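Local coordinates for protein adenylyl-sulfate kinase 1, chloroplastic (Arabidopsis thaliana, PDB 3UIE) that transfers a phosphate from ATP to the 3' position of adenosine 5'-phosphosulfate, making the activated sulfate 3'-phosphoadenylyl sulfate in the chloroplast, at residues A[22-26]-A[196-200]; A[13-17]-A[93-97]. All coordinates share one frame. Numbering follows the deposited sequence.

Interaction 1. Residues A[22-26]-A[196-200]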
loop_
_atom_site.group_PDB
_atom_site.type_symbol
_atom_site.label_atom_id
_atom_site.label_comp_id
_atom_site.label_asym_id
_atom_site.label_seq_id
_atom_site.Cartn_x
_atom_site.Cartn_y
_atom_site.Cartn_z
ATOM N N ASP A 22 -7.439 12.229 13.365
ATOM C CA ASP A 22 -7.769 13.652 13.181
ATOM C C ASP A 22 -7.198 14.266 11.891
ATOM O O ASP A 22 -6.565 15.334 11.912
ATOM C CB ASP A 22 -7.358 14.485 14.399
ATOM C CG ASP A 22 -8.028 15.864 14.416
ATOM O OD1 ASP A 22 -9.064 16.055 13.737
ATOM O OD2 ASP A 22 -7.521 16.754 15.123
ATOM N N GLN A 23 -7.427 13.588 10.769
ATOM C CA GLN A 23 -7.049 14.097 9.447
ATOM C C GLN A 23 -7.868 13.339 8.417
ATOM O O GLN A 23 -8.566 12.384 8.760
ATOM C CB GLN A 23 -5.567 13.864 9.167
ATOM C CG GLN A 23 -5.199 12.361 9.122
ATOM C CD GLN A 23 -3.696 12.142 9.082
ATOM O OE1 GLN A 23 -2.960 12.704 9.888
ATOM N NE2 GLN A 23 -3.238 11.305 8.155
ATOM N N LYS A 24 -7.769 13.756 7.159
ATOM C CA LYS A 24 -8.446 13.067 6.073
ATOM C C LYS A 24 -7.443 12.390 5.148
ATOM O O LYS A 24 -6.430 12.990 4.769
ATOM C CB LYS A 24 -9.329 14.045 5.285
ATOM C CG LYS A 24 -10.508 14.535 6.113
ATOM C CD LYS A 24 -11.475 15.351 5.297
ATOM C CE LYS A 24 -12.584 15.902 6.173
ATOM N NZ LYS A 24 -12.091 16.941 7.122
ATOM N N GLY A 25 -7.726 11.135 4.808
ATOM C CA GLY A 25 -6.888 10.386 3.896
ATOM C C GLY A 25 -6.935 11.049 2.531
ATOM O O GLY A 25 -7.978 11.541 2.114
ATOM N N CYS A 26 -5.810 11.079 1.835
ATOM C CA CYS A 26 -5.792 11.692 0.514
ATOM C C CYS A 26 -4.529 11.274 -0.201
ATOM O O CYS A 26 -3.654 10.653 0.396
ATOM C CB CYS A 26 -5.888 13.221 0.610
ATOM S SG CYS A 26 -4.625 13.999 1.668
ATOM N N GLY A 196 -9.320 21.438 4.338
ATOM C CA GLY A 196 -9.879 20.691 5.452
ATOM C C GLY A 196 -9.314 19.294 5.645
ATOM O O GLY A 196 -9.883 18.501 6.388
ATOM N N TYR A 197 -8.188 18.994 4.999
ATOM C CA TYR A 197 -7.587 17.659 5.084
ATOM C C TYR A 197 -6.794 17.405 6.368
ATOM O O TYR A 197 -6.409 16.271 6.644
ATOM C CB TYR A 197 -6.718 17.384 3.839
ATOM C CG TYR A 197 -7.552 17.023 2.635
ATOM C CD1 TYR A 197 -8.534 16.055 2.732
ATOM C CD2 TYR A 197 -7.397 17.684 1.421
ATOM C CE1 TYR A 197 -9.325 15.729 1.660
ATOM C CE2 TYR A 197 -8.190 17.362 0.329
ATOM C CZ TYR A 197 -9.155 16.378 0.463
ATOM O OH TYR A 197 -9.968 16.028 -0.588
ATOM N N LEU A 198 -6.574 18.446 7.167
ATOM C CA LEU A 198 -5.745 18.301 8.356
ATOM C C LEU A 198 -6.572 18.203 9.634
ATOM O O LEU A 198 -6.065 18.407 10.727
ATOM C CB LEU A 198 -4.711 19.423 8.449
ATOM C CG LEU A 198 -3.900 19.625 7.171
ATOM C CD1 LEU A 198 -2.763 20.608 7.397
ATOM C CD2 LEU A 198 -3.349 18.284 6.667
ATOM N N GLN A 199 -7.848 17.869 9.485
ATOM C CA GLN A 199 -8.698 17.588 10.632
ATOM C C GLN A 199 -9.724 16.558 10.195
ATOM O O GLN A 199 -10.062 16.483 9.019
ATOM C CB GLN A 199 -9.416 18.858 11.078
ATOM C CG GLN A 199 -10.469 19.297 10.081
ATOM C CD GLN A 199 -11.052 20.659 10.386
ATOM O OE1 GLN A 199 -10.490 21.435 11.160
ATOM N NE2 GLN A 199 -12.193 20.959 9.773
ATOM N N ALA A 200 -10.220 15.763 11.137
ATOM C CA ALA A 200 -11.260 14.794 10.818
ATOM C C ALA A 200 -12.503 15.517 10.309
ATOM O O ALA A 200 -13.177 15.073 9.375
ATOM C CB ALA A 200 -11.597 13.975 12.035
ATOM O OXT ALA A 200 -12.854 16.573 10.833
HETATM O O HOH W 1 -14.389 18.196 8.558
#
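One lysine amine gathers up the chain's C-terminus: Lys-24 NZ donates hydrogen bonds to Gly-196 O (2.8 Å) and Gln-199 O (2.8 Å), and a weak one to Ala-200 O (3.1 Å). Ala-200 OXT stands 3.8 Å from Lys-24 NZ, a long salt bridge supplemented by water 1, which accepts from Lys-24 NZ (3.0 Å) and donates to OXT (3.2 Å). The tail can wrap round the amine because it folds back at once: Gly-196, with positive phi, ends its helix in a Schellman motif and opens a type I turn to Gln-199. The backbones run antiparallel, Gln-23 facing Gln-199, yet the paired residues form no regular strand. They are tied by Lys-24 N to Tyr-197 O (2.9 Å), nearly linear, while Asp-22 OD1 accepts from Ala-200 N (2.9 Å). At the inner end Lys-24 CB meets the edge of the Tyr-197 ring, 3.3 Å from CD1, and Cys-26 SG lies 4.6 Å from the ring centroid in an oblique sulfur-aromatic contact; Tyr-197 OH is held by Gly-122 O. The contact fastens the C-terminal tail to the linker between helix 14-21 and strand 26-31, the central strand of the parallel sheet, while Leu-198 packs back on helix 181-195 and on Ile-99 of strand 99-103.

Interaction 2. Residues A[13-17]-A[93-97]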
loop_
_atom_site.group_PDB
_atom_site.type_symbol
_atom_site.label_atom_id
_atom_site.label_comp_id
_atom_site.label_asym_id
_atom_site.label_seq_id
_atom_site.Cartn_x
_atom_site.Cartn_y
_atom_site.Cartn_z
ATOM N N GLU A 13 -14.847 1.973 9.279
ATOM C CA GLU A 13 -14.892 2.751 8.034
ATOM C C GLU A 13 -13.735 3.734 7.906
ATOM O O GLU A 13 -13.032 4.014 8.870
ATOM C CB GLU A 13 -16.203 3.535 7.959
ATOM C CG GLU A 13 -17.461 2.689 7.893
ATOM C CD GLU A 13 -18.721 3.528 7.772
ATOM O OE1 GLU A 13 -18.643 4.654 7.239
ATOM O OE2 GLU A 13 -19.792 3.062 8.214
ATOM N N LYS A 14 -13.555 4.286 6.709
ATOM C CA LYS A 14 -12.554 5.325 6.505
ATOM C C LYS A 14 -12.756 6.483 7.479
ATOM O O LYS A 14 -11.781 7.001 8.035
ATOM C CB LYS A 14 -12.591 5.828 5.065
ATOM C CG LYS A 14 -11.588 6.922 4.734
ATOM C CD LYS A 14 -11.722 7.247 3.249
ATOM C CE LYS A 14 -11.121 8.592 2.893
ATOM N NZ LYS A 14 -11.869 9.207 1.762
ATOM N N VAL A 15 -14.010 6.876 7.708
ATOM C CA VAL A 15 -14.283 7.991 8.617
ATOM C C VAL A 15 -13.907 7.674 10.053
ATOM O O VAL A 15 -13.584 8.582 10.820
ATOM C CB VAL A 15 -15.743 8.485 8.565
ATOM C CG1 VAL A 15 -15.981 9.294 7.297
ATOM C CG2 VAL A 15 -16.720 7.311 8.669
ATOM N N ASP A 16 -13.951 6.392 10.425
ATOM C CA ASP A 16 -13.512 6.001 11.758
ATOM C C ASP A 16 -11.997 6.146 11.878
ATOM O O ASP A 16 -11.486 6.636 12.886
ATOM C CB ASP A 16 -13.951 4.560 12.095
ATOM C CG ASP A 16 -15.456 4.400 12.085
ATOM O OD1 ASP A 16 -16.146 5.200 12.755
ATOM O OD2 ASP A 16 -15.945 3.494 11.388
ATOM N N ARG A 17 -11.265 5.723 10.852
ATOM C CA ARG A 17 -9.816 5.879 10.876
ATOM C C ARG A 17 -9.442 7.371 10.868
ATOM O O ARG A 17 -8.481 7.791 11.513
ATOM C CB ARG A 17 -9.174 5.141 9.694
ATOM C CG ARG A 17 -9.291 3.605 9.802
ATOM C CD ARG A 17 -8.633 2.891 8.619
ATOM N NE ARG A 17 -9.391 3.009 7.371
ATOM C CZ ARG A 17 -10.353 2.158 7.020
ATOM N NH1 ARG A 17 -10.658 1.162 7.839
ATOM N NH2 ARG A 17 -11.016 2.300 5.869
ATOM N N PHE A 93 -3.739 3.642 0.861
ATOM C CA PHE A 93 -3.267 4.487 1.956
ATOM C C PHE A 93 -4.252 5.594 2.319
ATOM O O PHE A 93 -4.462 5.895 3.500
ATOM C CB PHE A 93 -1.893 5.089 1.650
ATOM C CG PHE A 93 -0.749 4.188 2.038
ATOM C CD1 PHE A 93 -0.213 4.239 3.313
ATOM C CD2 PHE A 93 -0.228 3.281 1.137
ATOM C CE1 PHE A 93 0.837 3.409 3.679
ATOM C CE2 PHE A 93 0.834 2.448 1.495
ATOM C CZ PHE A 93 1.364 2.519 2.770
ATOM N N ALA A 94 -4.818 6.231 1.301
ATOM C CA ALA A 94 -5.843 7.241 1.527
ATOM C C ALA A 94 -7.036 6.630 2.258
ATOM O O ALA A 94 -7.625 7.257 3.144
ATOM C CB ALA A 94 -6.290 7.852 0.171
ATOM N N ASP A 95 -7.400 5.402 1.891
ATOM C CA ASP A 95 -8.543 4.751 2.515
ATOM C C ASP A 95 -8.229 4.422 3.985
ATOM O O ASP A 95 -9.124 4.404 4.834
ATOM C CB ASP A 95 -8.955 3.500 1.723
ATOM C CG ASP A 95 -10.239 2.878 2.236
ATOM O OD1 ASP A 95 -11.208 3.631 2.463
ATOM O OD2 ASP A 95 -10.274 1.641 2.403
ATOM N N ALA A 96 -6.949 4.233 4.286
ATOM C CA ALA A 96 -6.495 3.986 5.656
ATOM C C ALA A 96 -6.450 5.266 6.478
ATOM O O ALA A 96 -6.140 5.220 7.672
ATOM C CB ALA A 96 -5.128 3.342 5.638
ATOM N N GLY A 97 -6.708 6.404 5.831
ATOM C CA GLY A 97 -6.744 7.701 6.492
ATOM C C GLY A 97 -5.432 8.474 6.422
ATOM O O GLY A 97 -5.283 9.522 7.047
#
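In this P-loop kinase fold, the start of helix 14-21 packs against the C-terminal end of helix 76-95, which closes in a Schellman motif at Gly-97. Glu-13 is the N-cap residue; its N donates to Asp-16 OD2 (2.8 Å), and its carbonyl accepts from Arg-17 N in the first turn. Lys-14 lays its extended aliphatic chain along the helix end, CG 3.5 Å from Asp-95 O and CE 3.8 Å from Ala-94 O. Asp-16 faces elsewhere, its backbone O bonded to Tyr-50 of the second subunit. One turn on from Lys-14, Arg-17 reaches the same end of helix 76-95, and its buried side chain also packs on Leu-55 of the second subunit. Asp-95 OD2 hydrogen-bonds to Tyr-57 OH of that subunit and makes a long salt bridge, 3.6 Å, to Arg-17 NH2. The firmer grip is on backbone: Asp-95 O accepts from both Arg-17 NE (2.9 Å) and Arg-17 NH2 (3.0 Å).

How the interactions relate
Both contacts lie on the same side of the chain's centre, their own centres about 10 Å apart, and helix 14-21 with the linker after it serves both. Interaction 2 is the more buried, and the second subunit touches it; interaction 1 is partly open to solvent and meets no other chain. Each directs a basic side chain at backbone carbonyls near a Schellman-type helix end, but Lys-24 spreads its bonds over two backbone carbonyls, the terminal carboxylate and a water, whereas Arg-17 concentrates two on one oxygen. They join directly: Gln-23 NE2 lies 2.9 Å from Gly-97 O, a probable hydrogen bond, and Ala-94 CB packs 3.7 Å from Cys-26 N.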